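Local coordinates for protein leucine aminopeptidase 1 (Caenorhabditis elegans, PDB 2HC9) that releases N-terminal amino acids, preferably leucine, from peptides as a zinc-dependent M17 aminopeptidase and probably acts as a digestive enzyme, at residues G365-L370 with D457-A462; R373-A378 with G397-P402; F131-M136 with V170-R175; P231-L236 with C301-E306. The protein carries 1 engineered substitution. All coordinates share one frame; numbering follows the deposited sequence.

Contact 1. Residues G365-L370 with D457-A462; sequences GAQAWL and DIAAPA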
loop_
_atom_site.group_PDB
_atom_site.type_symbol
_atom_site.label_atom_id
_atom_site.label_comp_id
_atom_site.label_asym_id
_atom_site.label_seq_id
_atom_site.Cartn_x
_atom_site.Cartn_y
_atom_site.Cartn_z
ATOM N N GLY A 365 -9.385 16.439 -4.925
ATOM C CA GLY A 365 -9.571 15.208 -5.678
ATOM C C GLY A 365 -10.952 14.590 -5.469
ATOM O O GLY A 365 -11.511 13.977 -6.392
ATOM N N ALA A 366 -11.516 14.781 -4.268
ATOM C CA ALA A 366 -12.863 14.280 -3.948
ATOM C C ALA A 366 -13.959 14.862 -4.839
ATOM O O ALA A 366 -15.004 14.227 -5.026
ATOM C CB ALA A 366 -13.187 14.550 -2.500
ATOM N N GLN A 367 -13.728 16.058 -5.393
ATOM C CA GLN A 367 -14.744 16.717 -6.242
ATOM C C GLN A 367 -15.251 15.818 -7.401
ATOM O O GLN A 367 -16.441 15.787 -7.670
ATOM C CB GLN A 367 -14.242 18.111 -6.704
ATOM C CG GLN A 367 -15.080 18.784 -7.819
ATOM C CD GLN A 367 -14.688 18.270 -9.200
ATOM O OE1 GLN A 367 -13.504 18.262 -9.558
ATOM N NE2 GLN A 367 -15.671 17.805 -9.963
ATOM N N ALA A 368 -14.344 15.075 -8.053
ATOM C CA ALA A 368 -14.699 14.166 -9.159
ATOM C C ALA A 368 -15.682 13.063 -8.704
ATOM O O ALA A 368 -16.479 12.558 -9.505
ATOM C CB ALA A 368 -13.443 13.539 -9.747
ATOM N N TRP A 369 -15.608 12.681 -7.423
ATOM C CA TRP A 369 -16.534 11.652 -6.896
ATOM C C TRP A 369 -17.928 12.227 -6.599
ATOM O O TRP A 369 -18.899 11.488 -6.412
ATOM C CB TRP A 369 -15.936 10.962 -5.655
ATOM C CG TRP A 369 -14.662 10.198 -5.963
ATOM C CD1 TRP A 369 -13.504 10.702 -6.525
ATOM C CD2 TRP A 369 -14.409 8.814 -5.715
ATOM N NE1 TRP A 369 -12.567 9.704 -6.649
ATOM C CE2 TRP A 369 -13.100 8.536 -6.163
ATOM C CE3 TRP A 369 -15.157 7.788 -5.160
ATOM C CZ2 TRP A 369 -12.526 7.271 -6.055
ATOM C CZ3 TRP A 369 -14.589 6.516 -5.069
ATOM C CH2 TRP A 369 -13.289 6.272 -5.514
ATOM N N LEU A 370 -18.019 13.548 -6.541
ATOM C CA LEU A 370 -19.289 14.207 -6.318
ATOM C C LEU A 370 -19.958 14.601 -7.641
ATOM O O LEU A 370 -21.127 14.260 -7.888
ATOM C CB LEU A 370 -19.097 15.413 -5.392
ATOM C CG LEU A 370 -20.368 16.077 -4.824
ATOM C CD1 LEU A 370 -20.017 16.793 -3.497
ATOM C CD2 LEU A 370 -20.933 17.102 -5.836
ATOM N N ASP A 457 -15.783 24.253 -6.820
ATOM C CA ASP A 457 -14.602 23.380 -6.914
ATOM C C ASP A 457 -14.501 22.825 -8.339
ATOM O O ASP A 457 -15.397 22.108 -8.823
ATOM C CB ASP A 457 -14.763 22.232 -5.896
ATOM C CG ASP A 457 -13.488 21.393 -5.690
ATOM O OD1 ASP A 457 -12.530 21.407 -6.495
ATOM O OD2 ASP A 457 -13.452 20.675 -4.664
ATOM N N ILE A 458 -13.395 23.155 -8.998
ATOM C CA ILE A 458 -13.250 22.882 -10.431
ATOM C C ILE A 458 -12.030 21.987 -10.714
ATOM O O ILE A 458 -11.520 21.957 -11.841
ATOM C CB ILE A 458 -13.160 24.202 -11.261
ATOM C CG1 ILE A 458 -11.911 25.030 -10.857
ATOM C CG2 ILE A 458 -14.432 25.034 -11.062
ATOM C CD1 ILE A 458 -11.524 26.137 -11.900
ATOM N N ALA A 459 -11.583 21.230 -9.709
ATOM C CA ALA A 459 -10.353 20.444 -9.860
ATOM C C ALA A 459 -10.331 19.632 -11.151
ATOM O O ALA A 459 -9.369 19.699 -11.925
ATOM C CB ALA A 459 -10.169 19.536 -8.642
ATOM N N ALA A 460 -11.373 18.844 -11.391
ATOM C CA ALA A 460 -11.389 17.992 -12.591
ATOM C C ALA A 460 -11.806 18.731 -13.876
ATOM O O ALA A 460 -11.169 18.532 -14.917
ATOM C CB ALA A 460 -12.259 16.714 -12.364
ATOM N N PRO A 461 -12.912 19.526 -13.844
ATOM C CA PRO A 461 -13.295 20.187 -15.124
ATOM C C PRO A 461 -12.319 21.215 -15.669
ATOM O O PRO A 461 -12.451 21.609 -16.832
ATOM C CB PRO A 461 -14.639 20.877 -14.819
ATOM C CG PRO A 461 -14.782 20.869 -13.349
ATOM C CD PRO A 461 -13.903 19.765 -12.780
ATOM N N ALA A 462 -11.359 21.636 -14.845
ATOM C CA ALA A 462 -10.316 22.579 -15.286
ATOM C C ALA A 462 -9.309 21.958 -16.246
ATOM O O ALA A 462 -8.467 22.675 -16.785
ATOM C CB ALA A 462 -9.576 23.181 -14.080
#
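Q367 reaches from the short helix 367-371 to D457 and the loop that follows strand 452-457, and with A368 it makes the whole contact. Both segments belong to the M17 catalytic domain, with the D457-A462 loop passing near the zinc site: the side chain of A459 is about 8 Å from a zinc ion. The Q367 side chain meets D457 first. Its CB lies 3.4 Å from D457 OD2, and its CG is 3.5 Å from D457 O, with the amide and carboxylate planes turned 64° apart. The carboxylate itself is held by T364 OG1 at OD2 and by L363 N at OD1, both from the bicarbonate pocket, which is consistent with a second-shell place for D457 behind that pocket. D457 OD1 also receives a weak bond from A459 N (3.4 Å), the pattern of an Asx turn.

Further out, the Q367 chain bends at chi2 (-83°), which turns CD away from the extended course. The amide oxygen OE1 then accepts A460 N at 2.9 Å, a nearly straight bond (163° at the hydrogen). P461 lies tip to tip with the amide, its CD 3.6 Å from OE1. At the other end of the amide, NE2 donates to S371 OG and G372 O, so both polar ends are engaged and the rotation of the amide is defined. One step along the helix, A368 adds a small apolar touch beside this bond, its CB 4.3 Å from A460 CB.

Contact 2. Residues R373-A378 with G397-P402; sequences RLHGAA and GDLVAP
G376 to A378 run parallel to V400 to P402, the two short strand axes approaching to 4.6 Å at an angle of 38°. A401 bonds to the residues flanking A377: its N donates to G376 O (2.8 Å, 172°), and its O accepts A378 N (2.8 Å, 174°). G376 N adds a bond to L399 O, reaching it from above the carbonyl plane; Y471 OH also bonds to this oxygen.

Among the side chains, H375 and L399 dominate. Chi1 of H375 places CG anti to the carbonyl carbon, beside the backbone N. L399 CB lies 3.7 Å from the centroid of the H375 ring, over the face, in a CH-pi contact, while L399 CD1 comes to 3.6 Å from H375 CE1. The ring NE2 bonds to G84 O, which fixes its outer end. An alanine at H375 would probably leave G84 O without its donor and open a gap against L399, though CB would still meet A401 CB. On the sheet face carrying A378 and V400, A378 CB packs 3.5 Å from V400 CG1, and helix 383-396 touches V400 through I389. That helix connects the paired strands, so the arrangement is a beta-alpha-beta crossover unit within the catalytic-domain sheet.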
loop_
_atom_site.group_PDB
_atom_site.type_symbol
_atom_site.label_atom_id
_atom_site.label_comp_id
_atom_site.label_asym_id
_atom_site.label_seq_id
_atom_site.Cartn_x
_atom_site.Cartn_y
_atom_site.Cartn_z
ATOM N N ARG A 373 -16.167 14.724 -13.908
ATOM C CA ARG A 373 -15.003 15.450 -14.450
ATOM C C ARG A 373 -15.364 16.628 -15.346
ATOM O O ARG A 373 -14.488 17.404 -15.724
ATOM C CB ARG A 373 -14.037 14.494 -15.162
ATOM C CG ARG A 373 -13.492 13.425 -14.213
ATOM C CD ARG A 373 -12.325 12.650 -14.782
ATOM N NE ARG A 373 -11.814 11.750 -13.738
ATOM C CZ ARG A 373 -11.108 12.128 -12.662
ATOM N NH1 ARG A 373 -10.756 13.396 -12.468
ATOM N NH2 ARG A 373 -10.731 11.228 -11.769
ATOM N N LEU A 374 -16.646 16.762 -15.681
ATOM C CA LEU A 374 -17.119 17.835 -16.565
ATOM C C LEU A 374 -17.832 18.957 -15.808
ATOM O O LEU A 374 -17.947 20.071 -16.316
ATOM C CB LEU A 374 -18.078 17.260 -17.619
ATOM C CG LEU A 374 -17.471 16.632 -18.867
ATOM C CD1 LEU A 374 -16.628 15.420 -18.549
ATOM C CD2 LEU A 374 -18.585 16.275 -19.838
ATOM N N HIS A 375 -18.313 18.663 -14.594
ATOM C CA HIS A 375 -19.110 19.632 -13.825
ATOM C C HIS A 375 -18.289 20.176 -12.651
ATOM O O HIS A 375 -17.761 19.396 -11.824
ATOM C CB HIS A 375 -20.358 18.954 -13.214
ATOM C CG HIS A 375 -21.407 18.572 -14.215
ATOM N ND1 HIS A 375 -21.217 17.586 -15.160
ATOM C CD2 HIS A 375 -22.667 19.042 -14.405
ATOM C CE1 HIS A 375 -22.324 17.436 -15.861
ATOM N NE2 HIS A 375 -23.219 18.310 -15.425
ATOM N N GLY A 376 -18.227 21.495 -12.522
ATOM C CA GLY A 376 -17.682 22.065 -11.272
ATOM C C GLY A 376 -18.731 21.803 -10.183
ATOM O O GLY A 376 -19.922 21.641 -10.479
ATOM N N ALA A 377 -18.295 21.758 -8.933
ATOM C CA ALA A 377 -19.204 21.465 -7.827
ATOM C C ALA A 377 -19.423 22.737 -7.039
ATOM O O ALA A 377 -18.477 23.299 -6.490
ATOM C CB ALA A 377 -18.585 20.330 -6.932
ATOM N N ALA A 378 -20.667 23.222 -7.025
ATOM C CA ALA A 378 -21.010 24.499 -6.396
ATOM C C ALA A 378 -21.711 24.319 -5.049
ATOM O O ALA A 378 -22.717 23.582 -4.956
ATOM C CB ALA A 378 -21.931 25.314 -7.319
ATOM N N GLY A 397 -21.554 26.042 -21.361
ATOM C CA GLY A 397 -20.737 24.826 -21.468
ATOM C C GLY A 397 -19.715 24.557 -20.361
ATOM O O GLY A 397 -19.095 23.490 -20.354
ATOM N N ASP A 398 -19.563 25.491 -19.412
ATOM C CA ASP A 398 -18.729 25.276 -18.218
ATOM C C ASP A 398 -19.710 24.718 -17.163
ATOM O O ASP A 398 -20.281 25.466 -16.382
ATOM C CB ASP A 398 -18.133 26.607 -17.719
ATOM C CG ASP A 398 -16.916 27.076 -18.528
ATOM O OD1 ASP A 398 -16.483 26.386 -19.496
ATOM O OD2 ASP A 398 -16.395 28.160 -18.197
ATOM N N LEU A 399 -19.947 23.416 -17.203
ATOM C CA LEU A 399 -21.034 22.796 -16.414
ATOM C C LEU A 399 -20.829 22.933 -14.923
ATOM O O LEU A 399 -19.686 22.964 -14.443
ATOM C CB LEU A 399 -21.178 21.320 -16.785
ATOM C CG LEU A 399 -21.677 21.086 -18.222
ATOM C CD1 LEU A 399 -21.599 19.605 -18.593
ATOM C CD2 LEU A 399 -23.128 21.554 -18.306
ATOM N N VAL A 400 -21.943 23.041 -14.195
ATOM C CA VAL A 400 -21.910 23.178 -12.727
ATOM C C VAL A 400 -22.990 22.245 -12.149
ATOM O O VAL A 400 -24.116 22.175 -12.695
ATOM C CB VAL A 400 -22.196 24.621 -12.292
ATOM C CG1 VAL A 400 -22.196 24.738 -10.765
ATOM C CG2 VAL A 400 -21.164 25.602 -12.900
ATOM N N ALA A 401 -22.628 21.522 -11.087
ATOM C CA ALA A 401 -23.556 20.667 -10.346
ATOM C C ALA A 401 -23.572 21.131 -8.893
ATOM O O ALA A 401 -22.570 21.680 -8.378
ATOM C CB ALA A 401 -23.093 19.163 -10.429
ATOM N N PRO A 402 -24.704 20.939 -8.204
ATOM C CA PRO A 402 -24.762 21.424 -6.840
ATOM C C PRO A 402 -24.189 20.454 -5.808
ATOM O O PRO A 402 -24.293 19.230 -5.958
ATOM C CB PRO A 402 -26.283 21.582 -6.598
ATOM C CG PRO A 402 -26.904 20.579 -7.448
ATOM C CD PRO A 402 -25.992 20.350 -8.634
HETATM O O HOH W 1 -17.475 21.702 -18.315
#

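Contact 3. Residues F131-M136 with V170-R175; sequences FCKFSM and VRETAR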
loop_
_atom_site.group_PDB
_atom_site.type_symbol
_atom_site.label_atom_id
_atom_site.label_comp_id
_atom_site.label_asym_id
_atom_site.label_seq_id
_atom_site.Cartn_x
_atom_site.Cartn_y
_atom_site.Cartn_z
ATOM N N PHE A 131 -7.029 25.516 -29.220
ATOM C CA PHE A 131 -5.851 26.250 -29.695
ATOM C C PHE A 131 -4.918 26.567 -28.539
ATOM O O PHE A 131 -4.976 27.655 -27.945
ATOM C CB PHE A 131 -6.247 27.470 -30.550
ATOM C CG PHE A 131 -6.792 27.050 -31.898
ATOM C CD1 PHE A 131 -5.925 26.664 -32.910
ATOM C CD2 PHE A 131 -8.147 26.901 -32.084
ATOM C CE1 PHE A 131 -6.413 26.200 -34.130
ATOM C CE2 PHE A 131 -8.656 26.439 -33.304
ATOM C CZ PHE A 131 -7.791 26.091 -34.322
ATOM N N CYS A 132 -4.126 25.562 -28.161
ATOM C CA CYS A 132 -3.336 25.665 -26.920
ATOM C C CYS A 132 -2.165 26.610 -27.168
ATOM O O CYS A 132 -1.331 26.358 -28.040
ATOM C CB CYS A 132 -2.821 24.271 -26.506
ATOM S SG CYS A 132 -4.145 23.052 -26.380
ATOM N N LYS A 133 -2.097 27.690 -26.404
ATOM C CA LYS A 133 -1.021 28.674 -26.575
ATOM C C LYS A 133 0.325 28.089 -26.190
ATOM O O LYS A 133 1.336 28.366 -26.836
ATOM C CB LYS A 133 -1.296 29.934 -25.739
ATOM C CG LYS A 133 -2.442 30.768 -26.276
ATOM C CD LYS A 133 -2.494 32.126 -25.596
ATOM C CE LYS A 133 -3.563 33.017 -26.260
ATOM N NZ LYS A 133 -3.306 34.440 -25.842
ATOM N N PHE A 134 0.356 27.293 -25.121
ATOM C CA PHE A 134 1.638 27.024 -24.495
ATOM C C PHE A 134 2.387 25.824 -25.085
ATOM O O PHE A 134 1.869 24.707 -25.106
ATOM C CB PHE A 134 1.517 26.866 -22.972
ATOM C CG PHE A 134 2.862 26.827 -22.301
ATOM C CD1 PHE A 134 3.540 28.014 -22.034
ATOM C CD2 PHE A 134 3.482 25.615 -22.022
ATOM C CE1 PHE A 134 4.819 27.991 -21.449
ATOM C CE2 PHE A 134 4.777 25.593 -21.452
ATOM C CZ PHE A 134 5.410 26.785 -21.162
ATOM N N SER A 135 3.619 26.051 -25.542
ATOM C CA SER A 135 4.503 24.922 -25.911
ATOM C C SER A 135 5.950 25.342 -25.743
ATOM O O SER A 135 6.308 26.482 -26.020
ATOM C CB SER A 135 4.278 24.478 -27.366
ATOM O OG SER A 135 5.184 23.424 -27.691
ATOM N N MET A 136 6.766 24.418 -25.261
ATOM C CA MET A 136 8.202 24.618 -25.268
ATOM C C MET A 136 8.929 23.635 -26.162
ATOM O O MET A 136 10.136 23.387 -25.984
ATOM C CB MET A 136 8.728 24.577 -23.833
ATOM C CG MET A 136 8.423 25.890 -23.138
ATOM S SD MET A 136 8.857 25.807 -21.396
ATOM C CE MET A 136 10.648 25.915 -21.495
ATOM N N VAL A 170 -10.437 32.408 -22.470
ATOM C CA VAL A 170 -10.372 30.938 -22.392
ATOM C C VAL A 170 -8.944 30.460 -22.645
ATOM O O VAL A 170 -8.356 29.719 -21.822
ATOM C CB VAL A 170 -11.395 30.254 -23.367
ATOM C CG1 VAL A 170 -11.122 28.738 -23.484
ATOM C CG2 VAL A 170 -12.854 30.516 -22.862
ATOM N N ARG A 171 -8.353 30.911 -23.757
ATOM C CA ARG A 171 -6.977 30.477 -24.092
ATOM C C ARG A 171 -5.920 30.985 -23.116
ATOM O O ARG A 171 -4.934 30.293 -22.859
ATOM C CB ARG A 171 -6.624 30.867 -25.527
ATOM C CG ARG A 171 -7.494 30.138 -26.543
ATOM C CD ARG A 171 -7.189 30.645 -27.968
ATOM N NE ARG A 171 -5.880 30.201 -28.458
ATOM C CZ ARG A 171 -5.008 30.970 -29.117
ATOM N NH1 ARG A 171 -5.242 32.280 -29.341
ATOM N NH2 ARG A 171 -3.873 30.431 -29.538
ATOM N N GLU A 172 -6.122 32.185 -22.577
ATOM C CA GLU A 172 -5.226 32.715 -21.542
ATOM C C GLU A 172 -5.286 31.911 -20.239
ATOM O O GLU A 172 -4.252 31.596 -19.646
ATOM C CB GLU A 172 -5.560 34.191 -21.238
ATOM C CG GLU A 172 -5.050 35.171 -22.350
ATOM C CD GLU A 172 -3.539 35.247 -22.346
ATOM O OE1 GLU A 172 -3.003 36.033 -21.533
ATOM O OE2 GLU A 172 -2.891 34.459 -23.081
ATOM N N THR A 173 -6.498 31.598 -19.794
ATOM C CA THR A 173 -6.669 30.747 -18.596
ATOM C C THR A 173 -5.891 29.441 -18.792
ATOM O O THR A 173 -5.118 29.033 -17.922
ATOM C CB THR A 173 -8.172 30.391 -18.386
ATOM O OG1 THR A 173 -8.924 31.591 -18.215
ATOM C CG2 THR A 173 -8.356 29.539 -17.119
ATOM N N ALA A 174 -6.116 28.781 -19.933
ATOM C CA ALA A 174 -5.434 27.520 -20.242
ATOM C C ALA A 174 -3.909 27.676 -20.342
ATOM O O ALA A 174 -3.166 26.820 -19.856
ATOM C CB ALA A 174 -5.995 26.913 -21.534
ATOM N N ARG A 175 -3.442 28.756 -20.974
ATOM C CA ARG A 175 -1.994 29.016 -21.048
ATOM C C ARG A 175 -1.354 29.101 -19.658
ATOM O O ARG A 175 -0.271 28.517 -19.404
ATOM C CB ARG A 175 -1.722 30.340 -21.806
ATOM C CG ARG A 175 -0.223 30.749 -21.780
ATOM C CD ARG A 175 0.030 32.079 -22.505
ATOM N NE ARG A 175 -0.604 33.235 -21.866
ATOM C CZ ARG A 175 -0.149 33.867 -20.772
ATOM N NH1 ARG A 175 0.952 33.467 -20.137
ATOM N NH2 ARG A 175 -0.795 34.923 -20.313
HETATM O O HOH W 2 -2.465 27.831 -30.261
HETATM O O HOH W 3 -4.214 28.027 -24.418
#
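R171 donates from its guanidinium to the backbone carbonyl of F131. Its NE lies 2.8 Å from F131 O, in the carbonyl plane and on a lone pair, with a straight N-H (173°); NH2 adds only a weak bond to the same oxygen. Water also joins the segments: one molecule accepts from K133 N and donates to R171 O.

The charged contacts centre on E172. R175 grips its carboxylate side-on, NH2 to OE1 at 2.8 Å and NE to OE2 at 2.9 Å. K133 NZ reaches OE2 at 2.8 Å from the opposite face of the carboxylate plane to R175 NE, and has a second acid partner in E168.

The methylenes of K133, extended beyond CG, pack against charged chains. The chain crosses R171 at about a right angle and sets CE 3.6 Å above one guanidinium face, toward the rim; the apolar part is K133 CB, 4.0 Å from R175 CB. A leucine in place of R171 would probably leave F131 O without its charged donor and T2 O without its bond from NH1. Overall, a salt-bridge network ties a loop of the N-terminal region to helix 157-178, consistent with the long interdomain helix of M17 aminopeptidases.

Contact 4. Residues P231-L236 with C301-E306; sequences PAFVVL and CLCIVE
F233 and C303 stand on the same face of the sheet as a cross-strand pair, and chi1 puts F233 CG anti to its backbone N (-178°) and C303 SG anti to its carbonyl carbon (-55°). The sulfur lies at the edge of the F233 ring, 5.0 Å from the centroid and 81° off the ring normal, with CE1 at 3.9 Å from SG. This is a Cys sulfur-aromatic contact in which the sulfur stays near the ring plane and does not lie over it. C301 CB approaches the same ring obliquely, 3.9 Å from F233 CZ. Outside the two segments, Y347 meets the F233 ring edge-to-face, and I220 of helix 218-224 touches both F233 and C303.

The backbones underneath are neighbouring antiparallel strands, 232-238 and 297-307, in the mixed sheet of the M17 catalytic domain. A232 with I304 and V234 with L302 are hydrogen-bonded pairs, each with two N-H to O bonds: A232 N to I304 O at 2.8 Å and V234 N to L302 O at 3.0 Å, and the reverse bonds. F233 with C303 is the non-hydrogen-bonded pair between them.

On the face with A232, V234, L302 and I304, the side chains are aliphatic. V234 CG2 meets I304 CD1 at 3.9 Å, the two chains slanting across each other, and helix 186-199 packs here through V190, A193 and T186. P231 CB rests 3.8 Å from V305 CG1, and the V305 side chain comes to about 5 Å from that of the zinc ligand E336.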
loop_
_atom_site.group_PDB
_atom_site.type_symbol
_atom_site.label_atom_id
_atom_site.label_comp_id
_atom_site.label_asym_id
_atom_site.label_seq_id
_atom_site.Cartn_x
_atom_site.Cartn_y
_atom_site.Cartn_z
ATOM N N PRO A 231 4.628 34.510 -1.173
ATOM C CA PRO A 231 3.183 34.520 -1.353
ATOM C C PRO A 231 2.701 35.950 -1.696
ATOM O O PRO A 231 3.390 36.922 -1.368
ATOM C CB PRO A 231 2.652 34.072 0.045
ATOM C CG PRO A 231 3.761 34.474 1.019
ATOM C CD PRO A 231 5.031 34.203 0.224
ATOM N N ALA A 232 1.535 36.069 -2.327
ATOM C CA ALA A 232 0.952 37.378 -2.637
ATOM C C ALA A 232 -0.542 37.278 -2.634
ATOM O O ALA A 232 -1.117 36.215 -2.899
ATOM C CB ALA A 232 1.423 37.884 -4.018
ATOM N N PHE A 233 -1.171 38.407 -2.344
ATOM C CA PHE A 233 -2.590 38.586 -2.550
ATOM C C PHE A 233 -2.761 39.792 -3.488
ATOM O O PHE A 233 -2.225 40.879 -3.223
ATOM C CB PHE A 233 -3.229 38.894 -1.200
ATOM C CG PHE A 233 -4.732 39.071 -1.246
ATOM C CD1 PHE A 233 -5.571 38.016 -1.615
ATOM C CD2 PHE A 233 -5.300 40.272 -0.859
ATOM C CE1 PHE A 233 -6.959 38.139 -1.592
ATOM C CE2 PHE A 233 -6.686 40.422 -0.835
ATOM C CZ PHE A 233 -7.527 39.368 -1.213
ATOM N N VAL A 234 -3.454 39.571 -4.596
ATOM C CA VAL A 234 -3.635 40.624 -5.604
ATOM C C VAL A 234 -5.112 40.922 -5.732
ATOM O O VAL A 234 -5.923 40.003 -5.920
ATOM C CB VAL A 234 -3.096 40.164 -6.976
ATOM C CG1 VAL A 234 -3.420 41.208 -8.089
ATOM C CG2 VAL A 234 -1.577 39.898 -6.876
ATOM N N VAL A 235 -5.468 42.205 -5.671
ATOM C CA VAL A 235 -6.865 42.613 -5.878
ATOM C C VAL A 235 -6.897 43.522 -7.111
ATOM O O VAL A 235 -6.159 44.506 -7.147
ATOM C CB VAL A 235 -7.412 43.399 -4.660
ATOM C CG1 VAL A 235 -8.904 43.744 -4.863
ATOM C CG2 VAL A 235 -7.223 42.580 -3.373
ATOM N N LEU A 236 -7.749 43.198 -8.079
ATOM C CA LEU A 236 -8.083 44.149 -9.153
ATOM C C LEU A 236 -9.496 44.610 -8.884
ATOM O O LEU A 236 -10.408 43.785 -8.813
ATOM C CB LEU A 236 -8.041 43.457 -10.518
ATOM C CG LEU A 236 -6.786 42.601 -10.766
ATOM C CD1 LEU A 236 -6.866 42.002 -12.171
ATOM C CD2 LEU A 236 -5.496 43.442 -10.568
ATOM N N CYS A 301 -9.901 38.770 -6.715
ATOM C CA CYS A 301 -9.017 38.653 -5.559
ATOM C C CYS A 301 -8.262 37.337 -5.720
ATOM O O CYS A 301 -8.872 36.269 -5.665
ATOM C CB CYS A 301 -9.811 38.584 -4.239
ATOM S SG CYS A 301 -10.908 40.002 -3.977
ATOM N N LEU A 302 -6.959 37.421 -5.941
ATOM C CA LEU A 302 -6.159 36.245 -6.292
ATOM C C LEU A 302 -5.227 35.896 -5.155
ATOM O O LEU A 302 -4.429 36.722 -4.739
ATOM C CB LEU A 302 -5.360 36.489 -7.576
ATOM C CG LEU A 302 -6.238 36.968 -8.753
ATOM C CD1 LEU A 302 -5.353 37.128 -9.980
ATOM C CD2 LEU A 302 -7.449 36.074 -9.072
ATOM N N CYS A 303 -5.337 34.661 -4.647
ATOM C CA CYS A 303 -4.501 34.234 -3.538
ATOM C C CYS A 303 -3.393 33.385 -4.140
ATOM O O CYS A 303 -3.665 32.278 -4.612
ATOM C CB CYS A 303 -5.358 33.407 -2.555
ATOM S SG CYS A 303 -6.848 34.308 -2.002
ATOM N N ILE A 304 -2.166 33.912 -4.153
ATOM C CA ILE A 304 -1.101 33.366 -5.029
ATOM C C ILE A 304 0.065 32.876 -4.153
ATOM O O ILE A 304 0.730 33.667 -3.495
ATOM C CB ILE A 304 -0.585 34.416 -6.019
ATOM C CG1 ILE A 304 -1.718 34.850 -6.970
ATOM C CG2 ILE A 304 0.585 33.839 -6.866
ATOM C CD1 ILE A 304 -1.369 36.129 -7.797
ATOM N N VAL A 305 0.238 31.559 -4.093
ATOM C CA VAL A 305 1.253 30.954 -3.191
ATOM C C VAL A 305 1.881 29.754 -3.885
ATOM O O VAL A 305 1.306 29.199 -4.820
ATOM C CB VAL A 305 0.620 30.428 -1.876
ATOM C CG1 VAL A 305 -0.025 31.566 -1.066
ATOM C CG2 VAL A 305 -0.381 29.275 -2.163
ATOM N N GLU A 306 3.070 29.359 -3.438
ATOM C CA GLU A 306 3.557 28.026 -3.776
ATOM C C GLU A 306 3.671 27.215 -2.488
ATOM O O GLU A 306 4.212 27.709 -1.501
ATOM C CB GLU A 306 4.897 28.096 -4.522
ATOM C CG GLU A 306 5.432 26.660 -4.862
ATOM C CD GLU A 306 6.586 26.631 -5.864
ATOM O OE1 GLU A 306 6.664 27.532 -6.730
ATOM O OE2 GLU A 306 7.413 25.687 -5.787
#

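Along the chain, contact 3 closes first, followed by contact 4; contact 1 then opens and encloses contact 2. Contacts 1 and 2 are neighbours, with centres 9 Å apart: helix 367-371 leads into strand 376-380, D457 N lies 2.9 Å from A377 O in a probable hydrogen bond, and both touch the second subunit. Contacts 2 and 4 pair strands of the same mixed catalytic sheet at distant parts, their centres 24 Å apart. Contact 1 sets a helix against the loop after strand 452-457. Contact 3 lies about 21 Å from each of the others, between centres, and ties the N-terminal region to helix 157-178. Contacts 1 and 4 lie nearer the zinc site.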